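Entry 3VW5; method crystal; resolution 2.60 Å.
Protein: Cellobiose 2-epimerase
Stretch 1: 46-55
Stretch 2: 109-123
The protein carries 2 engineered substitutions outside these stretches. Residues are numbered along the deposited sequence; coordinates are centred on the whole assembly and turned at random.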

ATOM      1  N   GLY A  46     -10.517  -3.089  10.984  1.00 44.24           N
ATOM      2  CA  GLY A  46      -9.581  -1.984  10.845  1.00 38.97           C
ATOM      3  C   GLY A  46      -9.938  -1.115   9.659  1.00 44.67           C
ATOM      4  O   GLY A  46     -10.387  -1.617   8.617  1.00 46.60           O
ATOM      5  N   VAL A  47      -9.746   0.194   9.794  1.00 42.00           N
ATOM      6  CA  VAL A  47     -10.166   1.082   8.720  1.00 39.29           C
ATOM      7  C   VAL A  47      -9.180   1.098   7.548  1.00 37.14           C
ATOM      8  O   VAL A  47      -9.592   1.238   6.391  1.00 39.32           O
ATOM      9  N   ILE A  48      -7.893   0.922   7.826  1.00 35.82           N
ATOM     10  CA  ILE A  48      -6.931   0.724   6.738  1.00 37.44           C
ATOM     11  C   ILE A  48      -7.292  -0.499   5.876  1.00 36.77           C
ATOM     12  O   ILE A  48      -7.117  -0.492   4.659  1.00 40.40           O
ATOM     13  N   LEU A  49      -7.809  -1.535   6.521  1.00 30.08           N
ATOM     14  CA  LEU A  49      -8.245  -2.732   5.838  1.00 33.81           C
ATOM     15  C   LEU A  49      -9.408  -2.410   4.904  1.00 40.51           C
ATOM     16  O   LEU A  49      -9.420  -2.834   3.750  1.00 39.42           O
ATOM     17  N   HIS A  50     -10.388  -1.660   5.406  1.00 40.78           N
ATOM     18  CA  HIS A  50     -11.533  -1.289   4.594  1.00 35.62           C
ATOM     19  C   HIS A  50     -11.184  -0.326   3.474  1.00 38.13           C
ATOM     20  O   HIS A  50     -11.724  -0.428   2.372  1.00 42.66           O
ATOM     21  N   SER A  51     -10.271   0.595   3.723  1.00 32.60           N
ATOM     22  CA  SER A  51      -9.874   1.468   2.643  1.00 31.17           C
ATOM     23  C   SER A  51      -9.191   0.674   1.547  1.00 32.27           C
ATOM     24  O   SER A  51      -9.395   0.936   0.369  1.00 30.61           O
ATOM     25  N   ARG A  52      -8.389  -0.313   1.936  1.00 37.23           N
ATOM     26  CA  ARG A  52      -7.674  -1.128   0.955  1.00 37.05           C
ATOM     27  C   ARG A  52      -8.614  -2.021   0.140  1.00 33.53           C
ATOM     28  O   ARG A  52      -8.431  -2.207  -1.076  1.00 28.84           O
ATOM     29  N   ILE A  53      -9.629  -2.555   0.811  1.00 31.35           N
ATOM     30  CA  ILE A  53     -10.673  -3.281   0.111  1.00 36.95           C
ATOM     31  C   ILE A  53     -11.398  -2.335  -0.862  1.00 35.15           C
ATOM     32  O   ILE A  53     -11.537  -2.651  -2.053  1.00 32.47           O
ATOM     33  N   LEU A  54     -11.815  -1.167  -0.365  1.00 39.04           N
ATOM     34  CA  LEU A  54     -12.447  -0.138  -1.210  1.00 32.09           C
ATOM     35  C   LEU A  54     -11.566   0.184  -2.410  1.00 33.68           C
ATOM     36  O   LEU A  54     -12.023   0.165  -3.555  1.00 37.29           O
ATOM     37  N   TRP A  55     -10.288   0.447  -2.164  1.00 34.12           N
ATOM     38  CA  TRP A  55      -9.395   0.696  -3.281  1.00 33.33           C
ATOM     39  C   TRP A  55      -9.395  -0.478  -4.257  1.00 32.95           C
ATOM     40  O   TRP A  55      -9.398  -0.299  -5.474  1.00 36.61           O
ATOM     41  N   THR A 109      -1.754   9.873  10.112  1.00 34.57           N
ATOM     42  CA  THR A 109      -1.517  10.391   8.779  1.00 34.23           C
ATOM     43  C   THR A 109      -1.548   9.292   7.710  1.00 35.91           C
ATOM     44  O   THR A 109      -2.153   9.438   6.647  1.00 34.62           O
ATOM     45  N   TYR A 110      -0.876   8.193   8.004  1.00 39.38           N
ATOM     46  CA  TYR A 110      -0.763   7.068   7.087  1.00 36.85           C
ATOM     47  C   TYR A 110      -2.134   6.447   6.779  1.00 36.77           C
ATOM     48  O   TYR A 110      -2.448   6.131   5.625  1.00 36.96           O
ATOM     49  N   ASN A 111      -2.947   6.288   7.818  1.00 36.18           N
ATOM     50  CA  ASN A 111      -4.289   5.739   7.683  1.00 31.34           C
ATOM     51  C   ASN A 111      -5.181   6.687   6.896  1.00 35.70           C
ATOM     52  O   ASN A 111      -5.856   6.261   5.955  1.00 41.34           O
ATOM     53  N   ILE A 112      -5.173   7.973   7.262  1.00 36.66           N
ATOM     54  CA  ILE A 112      -5.949   8.987   6.529  1.00 31.90           C
ATOM     55  C   ILE A 112      -5.568   9.108   5.048  1.00 33.14           C
ATOM     56  O   ILE A 112      -6.436   9.320   4.194  1.00 37.03           O
ATOM     57  N   ALA A 113      -4.278   8.994   4.741  1.00 28.43           N
ATOM     58  CA  ALA A 113      -3.836   9.046   3.359  1.00 30.03           C
ATOM     59  C   ALA A 113      -4.518   7.927   2.574  1.00 35.39           C
ATOM     60  O   ALA A 113      -4.928   8.114   1.435  1.00 35.63           O
ATOM     61  N   PHE A 114      -4.637   6.758   3.190  1.00 34.56           N
ATOM     62  CA  PHE A 114      -5.172   5.606   2.490  1.00 37.42           C
ATOM     63  C   PHE A 114      -6.648   5.785   2.173  1.00 39.80           C
ATOM     64  O   PHE A 114      -7.084   5.508   1.055  1.00 35.08           O
ATOM     65  N   ALA A 115      -7.409   6.233   3.170  1.00 38.53           N
ATOM     66  CA  ALA A 115      -8.793   6.649   2.949  1.00 38.48           C
ATOM     67  C   ALA A 115      -8.902   7.547   1.699  1.00 35.08           C
ATOM     68  O   ALA A 115      -9.737   7.309   0.827  1.00 34.06           O
ATOM     69  N   ILE A 116      -8.047   8.561   1.608  1.00 31.02           N
ATOM     70  CA  ILE A 116      -8.021   9.414   0.421  1.00 33.71           C
ATOM     71  C   ILE A 116      -7.774   8.631  -0.870  1.00 31.79           C
ATOM     72  O   ILE A 116      -8.442   8.851  -1.874  1.00 35.19           O
ATOM     73  N   TYR A 117      -6.801   7.724  -0.835  1.00 36.01           N
ATOM     74  CA  TYR A 117      -6.436   6.896  -1.980  1.00 33.80           C
ATOM     75  C   TYR A 117      -7.633   6.075  -2.484  1.00 34.81           C
ATOM     76  O   TYR A 117      -7.928   6.053  -3.682  1.00 33.92           O
ATOM     77  N   ALA A 118      -8.310   5.413  -1.548  1.00 30.72           N
ATOM     78  CA  ALA A 118      -9.493   4.605  -1.818  1.00 32.42           C
ATOM     79  C   ALA A 118     -10.680   5.452  -2.308  1.00 38.54           C
ATOM     80  O   ALA A 118     -11.298   5.117  -3.308  1.00 42.30           O
ATOM     81  N   LEU A 119     -11.012   6.526  -1.595  1.00 35.90           N
ATOM     82  CA  LEU A 119     -12.139   7.378  -1.970  1.00 30.54           C
ATOM     83  C   LEU A 119     -11.926   7.947  -3.370  1.00 37.78           C
ATOM     84  O   LEU A 119     -12.855   7.966  -4.184  1.00 37.72           O
ATOM     85  N   SER A 120     -10.704   8.389  -3.657  1.00 37.72           N
ATOM     86  CA  SER A 120     -10.404   8.956  -4.965  1.00 36.71           C
ATOM     87  C   SER A 120     -10.699   7.924  -6.017  1.00 35.57           C
ATOM     88  O   SER A 120     -11.311   8.210  -7.035  1.00 42.14           O
ATOM     89  N   SER A 121     -10.262   6.707  -5.752  1.00 43.00           N
ATOM     90  CA  SER A 121     -10.421   5.613  -6.695  1.00 40.43           C
ATOM     91  C   SER A 121     -11.885   5.255  -6.894  1.00 39.76           C
ATOM     92  O   SER A 121     -12.305   4.936  -7.997  1.00 39.70           O
ATOM     93  N   TYR A 122     -12.657   5.308  -5.819  1.00 35.59           N
ATOM     94  CA  TYR A 122     -14.060   4.945  -5.885  1.00 39.13           C
ATOM     95  C   TYR A 122     -14.796   5.973  -6.715  1.00 44.04           C
ATOM     96  O   TYR A 122     -15.681   5.624  -7.500  1.00 46.98           O
ATOM     97  N   TYR A 123     -14.410   7.240  -6.560  1.00 41.41           N
ATOM     98  CA  TYR A 123     -14.924   8.296  -7.427  1.00 39.82           C
ATOM     99  C   TYR A 123     -14.587   8.025  -8.900  1.00 42.74           C
ATOM    100  O   TYR A 123     -15.473   8.057  -9.751  1.00 41.67           O
TER

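Two helices, 47-55 and 109-123, run side by side in nearly the same direction. Their axes cross at 25° and approach to 8.1 Å. No direct hydrogen bond links them, so packing and one water make the contact.

Gly46 sits at the N-cap and does not touch the other stretch. Its O accepts from His50 N and also from His50 ND1, the latter at 3.1 Å. Val47 points sideways, with chi1 off-rotamer at -13°. Its CG2 lies 3.2 Å from Asn111 ND2.

Ile48 also starts sideways, but its end comes nearer the partner helix. Chi1 is off-rotamer at -113° and chi2 is t. CD1 meets the edge of the Tyr110 ring, 3.3 Å from Tyr110 CE2. CG1 is 3.0 Å from Asn111 OD1 and 4.3 Å from Phe114 CB. Tyr110 and Asn111 are both t at chi1. Leu49 points away, and the end of His50 leads away, so neither takes part.

Ser51 points toward the partner with chi1 m. Its small side chain fits beside Ala115, with Ser51 OG 3.6 Å from Ala115 CA. Water 1 bridges the helices here. It donates to Asn111 OD1 at 2.6 Å and hydrogen-bonds Ser51 OG at 2.8 Å. The backbone is close too: Ser51 O is 3.1 Å from Ala118 CB.

Arg52 is extended, m at chi1 and t at chi2 and chi3. Its guanidinium lies over one face of the Phe114 ring in an off-centre cation-pi contact. Arg52 CZ is 4.5 Å from the ring centroid, and NE is 3.5 Å from Phe114 CZ. Arg52 NH2 comes within 3.0 Å of Tyr110 OH, but the angle is too poor for a hydrogen bond. NH1 is bonded elsewhere in the structure.

Ile53 points away. Leu54 points toward the partner, t at chi1 and p at chi2. It spans three residues: CG is 3.9 Å from Ala118 CB, CD2 is 4.2 Å from Leu119 CD2, and CD1 is 3.8 Å from Tyr122 CB.

Trp55 has the largest area covered by the other stretch. Its CA lies 4.2 Å from Ala118 CA, a close approach at which Ala118 presents only a methyl group. Trp55 CB is 4.1 Å from Ala118 CB. With chi1 t, the indole swings nearer and its five-membered ring forms an offset stack on Tyr117, also t at chi1. The planes are 20° apart. Trp55 CD1 is 3.2 Å from Ser121 OG, which is hydrogen-bonded elsewhere.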

ATOM      1  CB  VAL A  47     -10.585   2.495   9.221  1.00 41.34           C
ATOM      2  CG1 VAL A  47     -10.758   2.494  10.747  1.00 37.59           C
ATOM      3  CG2 VAL A  47      -9.634   3.562   8.743  1.00 37.62           C
ATOM      4  CB  ILE A  48      -5.478   0.631   7.250  1.00 36.71           C
ATOM      5  CG1 ILE A  48      -4.681   1.845   6.776  1.00 45.48           C
ATOM      6  CG2 ILE A  48      -4.797  -0.604   6.724  1.00 38.73           C
ATOM      7  CD1 ILE A  48      -3.472   2.126   7.636  1.00 50.48           C
ATOM      8  CB  LEU A  49      -8.643  -3.812   6.861  1.00 35.03           C
ATOM      9  CG  LEU A  49      -9.404  -5.051   6.380  1.00 34.58           C
ATOM     10  CD1 LEU A  49      -8.644  -5.771   5.295  1.00 34.10           C
ATOM     11  CD2 LEU A  49      -9.728  -5.990   7.529  1.00 35.91           C
ATOM     12  CB  HIS A  50     -12.669  -0.766   5.457  1.00 35.12           C
ATOM     13  CG  HIS A  50     -13.437  -1.857   6.125  1.00 46.37           C
ATOM     14  ND1 HIS A  50     -12.937  -2.566   7.197  1.00 43.34           N
ATOM     15  CD2 HIS A  50     -14.644  -2.404   5.840  1.00 46.33           C
ATOM     16  CE1 HIS A  50     -13.815  -3.483   7.559  1.00 41.05           C
ATOM     17  NE2 HIS A  50     -14.859  -3.407   6.753  1.00 38.39           N
ATOM     18  CB  SER A  51      -8.988   2.591   3.158  1.00 32.62           C
ATOM     19  OG  SER A  51      -9.722   3.387   4.059  1.00 31.48           O
ATOM     20  CB  ARG A  52      -6.564  -1.920   1.624  1.00 33.14           C
ATOM     21  CG  ARG A  52      -5.434  -1.038   2.076  1.00 39.61           C
ATOM     22  CD  ARG A  52      -4.496  -1.722   3.050  1.00 39.36           C
ATOM     23  NE  ARG A  52      -3.216  -1.029   3.134  1.00 44.43           N
ATOM     24  CZ  ARG A  52      -2.133  -1.510   3.740  1.00 49.50           C
ATOM     25  NH1 ARG A  52      -2.157  -2.703   4.329  1.00 50.82           N
ATOM     26  NH2 ARG A  52      -1.018  -0.798   3.751  1.00 44.62           N
ATOM     27  CB  ILE A  53     -11.629  -3.958   1.087  1.00 37.24           C
ATOM     28  CG1 ILE A  53     -10.869  -5.028   1.857  1.00 34.07           C
ATOM     29  CG2 ILE A  53     -12.823  -4.588   0.357  1.00 35.36           C
ATOM     30  CD1 ILE A  53     -11.594  -5.549   3.097  1.00 33.32           C
ATOM     31  CB  LEU A  54     -12.773   1.133  -0.420  1.00 32.00           C
ATOM     32  CG  LEU A  54     -13.392   2.290  -1.226  1.00 38.29           C
ATOM     33  CD1 LEU A  54     -14.527   1.821  -2.131  1.00 35.35           C
ATOM     34  CD2 LEU A  54     -13.863   3.448  -0.352  1.00 30.67           C
ATOM     35  CB  TRP A  55      -7.955   1.004  -2.829  1.00 30.53           C
ATOM     36  CG  TRP A  55      -7.083   1.228  -4.042  1.00 29.97           C
ATOM     37  CD1 TRP A  55      -6.850   2.412  -4.675  1.00 28.82           C
ATOM     38  CD2 TRP A  55      -6.396   0.223  -4.810  1.00 34.99           C
ATOM     39  NE1 TRP A  55      -6.039   2.216  -5.765  1.00 34.77           N
ATOM     40  CE2 TRP A  55      -5.750   0.881  -5.876  1.00 33.64           C
ATOM     41  CE3 TRP A  55      -6.252  -1.167  -4.690  1.00 30.43           C
ATOM     42  CZ2 TRP A  55      -4.988   0.198  -6.822  1.00 32.37           C
ATOM     43  CZ3 TRP A  55      -5.493  -1.841  -5.635  1.00 26.34           C
ATOM     44  CH2 TRP A  55      -4.874  -1.163  -6.680  1.00 29.12           C
ATOM     45  CB  THR A 109      -0.172  11.099   8.738  1.00 33.13           C
ATOM     46  OG1 THR A 109      -0.219  12.190   9.652  1.00 44.58           O
ATOM     47  CG2 THR A 109       0.132  11.634   7.361  1.00 28.43           C
ATOM     48  CB  TYR A 110       0.182   6.070   7.739  1.00 41.45           C
ATOM     49  CG  TYR A 110       0.340   4.763   7.054  1.00 41.95           C
ATOM     50  CD1 TYR A 110       1.374   4.565   6.164  1.00 51.08           C
ATOM     51  CD2 TYR A 110      -0.510   3.697   7.337  1.00 47.94           C
ATOM     52  CE1 TYR A 110       1.554   3.348   5.541  1.00 55.70           C
ATOM     53  CE2 TYR A 110      -0.349   2.469   6.716  1.00 54.02           C
ATOM     54  CZ  TYR A 110       0.691   2.297   5.817  1.00 60.97           C
ATOM     55  OH  TYR A 110       0.891   1.081   5.194  1.00 64.68           O
ATOM     56  CB  ASN A 111      -4.881   5.457   9.066  1.00 38.19           C
ATOM     57  CG  ASN A 111      -6.203   4.708   9.007  1.00 37.32           C
ATOM     58  OD1 ASN A 111      -6.457   3.937   8.083  1.00 35.36           O
ATOM     59  ND2 ASN A 111      -7.049   4.929  10.008  1.00 31.23           N
ATOM     60  CB  ILE A 112      -5.850  10.381   7.163  1.00 31.40           C
ATOM     61  CG1 ILE A 112      -6.244  10.329   8.644  1.00 35.90           C
ATOM     62  CG2 ILE A 112      -6.717  11.360   6.381  1.00 27.77           C
ATOM     63  CD1 ILE A 112      -5.608  11.420   9.503  1.00 28.56           C
ATOM     64  CB  ALA A 113      -2.316   8.919   3.268  1.00 27.98           C
ATOM     65  CB  PHE A 114      -4.953   4.325   3.284  1.00 37.47           C
ATOM     66  CG  PHE A 114      -3.948   3.434   2.678  1.00 41.72           C
ATOM     67  CD1 PHE A 114      -4.245   2.751   1.507  1.00 44.00           C
ATOM     68  CD2 PHE A 114      -2.679   3.291   3.256  1.00 50.96           C
ATOM     69  CE1 PHE A 114      -3.293   1.928   0.913  1.00 44.64           C
ATOM     70  CE2 PHE A 114      -1.716   2.464   2.681  1.00 46.52           C
ATOM     71  CZ  PHE A 114      -2.023   1.783   1.502  1.00 51.22           C
ATOM     72  CB  ALA A 115      -9.344   7.348   4.185  1.00 36.49           C
ATOM     73  CB  ILE A 116      -6.963  10.518   0.562  1.00 35.16           C
ATOM     74  CG1 ILE A 116      -7.382  11.498   1.646  1.00 34.70           C
ATOM     75  CG2 ILE A 116      -6.728  11.240  -0.762  1.00 32.54           C
ATOM     76  CD1 ILE A 116      -6.213  12.266   2.210  1.00 34.43           C
ATOM     77  CB  TYR A 117      -5.286   5.993  -1.564  1.00 29.64           C
ATOM     78  CG  TYR A 117      -4.657   5.168  -2.657  1.00 30.92           C
ATOM     79  CD1 TYR A 117      -4.422   5.693  -3.911  1.00 31.92           C
ATOM     80  CD2 TYR A 117      -4.262   3.856  -2.412  1.00 34.56           C
ATOM     81  CE1 TYR A 117      -3.822   4.934  -4.906  1.00 35.46           C
ATOM     82  CE2 TYR A 117      -3.662   3.087  -3.396  1.00 33.58           C
ATOM     83  CZ  TYR A 117      -3.436   3.628  -4.637  1.00 37.51           C
ATOM     84  OH  TYR A 117      -2.840   2.859  -5.610  1.00 38.30           O
ATOM     85  CB  ALA A 118      -9.892   3.827  -0.583  1.00 33.31           C
ATOM     86  CB  LEU A 119     -12.362   8.497  -0.945  1.00 27.68           C
ATOM     87  CG  LEU A 119     -12.938   8.040   0.409  1.00 35.18           C
ATOM     88  CD1 LEU A 119     -12.782   9.104   1.508  1.00 30.62           C
ATOM     89  CD2 LEU A 119     -14.387   7.553   0.327  1.00 25.40           C
ATOM     90  CB  SER A 120      -8.948   9.398  -5.067  1.00 39.10           C
ATOM     91  OG  SER A 120      -8.677  10.479  -4.196  1.00 41.98           O
ATOM     92  CB  SER A 121      -9.646   4.398  -6.196  1.00 34.45           C
ATOM     93  OG  SER A 121      -8.303   4.499  -6.593  1.00 41.23           O
ATOM     94  CB  TYR A 122     -14.675   4.851  -4.497  1.00 35.98           C
ATOM     95  CG  TYR A 122     -16.150   4.549  -4.531  1.00 42.61           C
ATOM     96  CD1 TYR A 122     -16.615   3.334  -5.009  1.00 38.10           C
ATOM     97  CD2 TYR A 122     -17.080   5.482  -4.077  1.00 46.45           C
ATOM     98  CE1 TYR A 122     -17.959   3.057  -5.033  1.00 43.97           C
ATOM     99  CE2 TYR A 122     -18.426   5.218  -4.098  1.00 44.38           C
ATOM    100  CZ  TYR A 122     -18.867   4.003  -4.583  1.00 44.92           C
ATOM    101  OH  TYR A 122     -20.220   3.744  -4.617  1.00 48.73           O
ATOM    102  CB  TYR A 123     -14.421   9.680  -6.983  1.00 41.00           C
ATOM    103  CG  TYR A 123     -14.676  10.786  -7.989  1.00 46.87           C
ATOM    104  CD1 TYR A 123     -15.983  11.223  -8.269  1.00 50.01           C
ATOM    105  CD2 TYR A 123     -13.618  11.391  -8.662  1.00 38.46           C
ATOM    106  CE1 TYR A 123     -16.216  12.219  -9.185  1.00 43.68           C
ATOM    107  CE2 TYR A 123     -13.835  12.381  -9.575  1.00 44.12           C
ATOM    108  CZ  TYR A 123     -15.136  12.797  -9.836  1.00 49.89           C
ATOM    109  OH  TYR A 123     -15.342  13.800 -10.753  1.00 50.61           O
TER
HETATM  110  O   HOH W   1      -7.820   4.255   5.859  1.00 31.09           O